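Local structure of Bd3460 (5CEC) at residues K86-L89 with E90-N93. The protein is an ankyrin-repeat immunity protein that binds the predatory endopeptidase Bd3459 and probably protects the predator from its own enzyme during invasion of prey. Residues are numbered along the deposited sequence; the frame is centred on the assembly and turned at random.
Sequences KVNL and ELKN
Asn88 reaches forward over the chain that follows it and sets its carboxamide oxygen on the backbone N-H of Glu90, an Asx turn in the ankyrin-repeat loop between helices 76-84 and 99-105. The bond from Glu90 N to Asn88 OD1 is 2.8 Å long, with an N-H...O angle of 151°, and the donor sits above the carbonyl plane. With CG anti to the backbone N (chi1 -175°), the short side chain swings along the chain toward Glu90; a carbonyl one bond from CB suits an Asx turn. The backbone N of Asn88 donates to Asn57 OD1 in another loop. The Leu91 side chain crosses that of Asn88 at about a right angle, its CG 3.7 Å from Asn88 OD1, and also packs on Gln59 and on Met68 of helix 66-72, a place suited to a branched aliphatic residue. Leu89 likewise sends its aliphatic end to Leu67. Glu90 is bent at chi2, which folds its carboxylate back over the Leu89 peptide and leaves OE2 3.7 Å from Leu89 CB. Its flexible arm lets that same OE2 accept a hydrogen bond from Asn121 N in a later loop. One water donates to both Leu89 O, at 2.8 Å, and Leu91 O, at 2.7 Å.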
loop_
_atom_site.group_PDB
_atom_site.type_symbol
_atom_site.label_atom_id
_atom_site.label_comp_id
_atom_site.label_asym_id
_atom_site.label_seq_id
_atom_site.Cartn_x
_atom_site.Cartn_y
_atom_site.Cartn_z
ATOM N N LYS B 86 -25.018 -13.424 6.109
ATOM C CA LYS B 86 -26.223 -12.838 5.490
ATOM C C LYS B 86 -26.527 -11.437 6.012
ATOM O O LYS B 86 -27.683 -11.083 6.186
ATOM C CB LYS B 86 -27.441 -13.758 5.633
ATOM C CG LYS B 86 -27.182 -15.212 5.299
ATOM C CD LYS B 86 -26.769 -15.426 3.855
ATOM C CE LYS B 86 -26.646 -16.912 3.532
ATOM N NZ LYS B 86 -27.954 -17.554 3.229
ATOM N N VAL B 87 -25.479 -10.633 6.210
ATOM C CA VAL B 87 -25.668 -9.265 6.646
ATOM C C VAL B 87 -26.402 -8.443 5.589
ATOM O O VAL B 87 -26.380 -8.749 4.380
ATOM C CB VAL B 87 -24.313 -8.605 6.976
ATOM C CG1 VAL B 87 -23.650 -9.346 8.121
ATOM C CG2 VAL B 87 -23.420 -8.461 5.733
ATOM N N ASN B 88 -27.043 -7.368 6.026
ATOM C CA ASN B 88 -27.729 -6.466 5.106
ATOM C C ASN B 88 -26.707 -5.642 4.327
ATOM O O ASN B 88 -25.832 -4.987 4.907
ATOM C CB ASN B 88 -28.725 -5.551 5.840
ATOM C CG ASN B 88 -29.545 -4.683 4.856
ATOM O OD1 ASN B 88 -29.023 -3.733 4.319
ATOM N ND2 ASN B 88 -30.806 -5.062 4.563
ATOM N N LEU B 89 -26.823 -5.656 2.999
ATOM C CA LEU B 89 -25.845 -4.996 2.152
ATOM C C LEU B 89 -26.070 -3.526 1.949
ATOM O O LEU B 89 -25.164 -2.828 1.478
ATOM C CB LEU B 89 -25.760 -5.676 0.784
ATOM C CG LEU B 89 -25.488 -7.186 0.719
ATOM C CD1 LEU B 89 -25.332 -7.664 -0.706
ATOM C CD2 LEU B 89 -24.255 -7.544 1.536
ATOM N N GLU B 90 -27.245 -3.034 2.304
ATOM C CA GLU B 90 -27.710 -1.720 1.869
ATOM C C GLU B 90 -27.807 -0.656 2.952
ATOM O O GLU B 90 -28.234 0.492 2.678
ATOM C CB GLU B 90 -29.028 -1.861 1.125
ATOM C CG GLU B 90 -28.993 -2.833 -0.033
ATOM C CD GLU B 90 -27.909 -2.601 -1.051
ATOM O OE1 GLU B 90 -27.448 -1.460 -1.247
ATOM O OE2 GLU B 90 -27.501 -3.595 -1.683
ATOM N N LEU B 91 -27.351 -0.983 4.156
ATOM C CA LEU B 91 -27.262 0.050 5.189
ATOM C C LEU B 91 -26.289 1.124 4.736
ATOM O O LEU B 91 -25.381 0.876 3.939
ATOM C CB LEU B 91 -26.878 -0.551 6.529
ATOM C CG LEU B 91 -27.890 -1.569 7.081
ATOM C CD1 LEU B 91 -27.331 -2.275 8.287
ATOM C CD2 LEU B 91 -29.198 -0.881 7.413
ATOM N N LYS B 92 -26.500 2.340 5.226
ATOM C CA LYS B 92 -25.723 3.507 4.832
ATOM C C LYS B 92 -25.169 4.230 6.036
ATOM O O LYS B 92 -25.838 4.340 7.075
ATOM C CB LYS B 92 -26.579 4.476 4.021
ATOM C CG LYS B 92 -26.958 3.913 2.672
ATOM C CD LYS B 92 -27.977 4.758 1.994
ATOM C CE LYS B 92 -28.368 4.189 0.666
ATOM N NZ LYS B 92 -29.679 4.771 0.268
ATOM N N ASN B 93 -23.942 4.720 5.907
ATOM C CA ASN B 93 -23.374 5.574 6.969
ATOM C C ASN B 93 -23.910 6.991 6.881
ATOM O O ASN B 93 -24.754 7.297 6.052
ATOM C CB ASN B 93 -21.852 5.548 6.937
ATOM C CG ASN B 93 -21.279 6.420 5.839
ATOM O OD1 ASN B 93 -21.865 6.527 4.773
ATOM N ND2 ASN B 93 -20.170 7.110 6.113
HETATM O O HOH W 1 -23.939 -1.376 3.472
#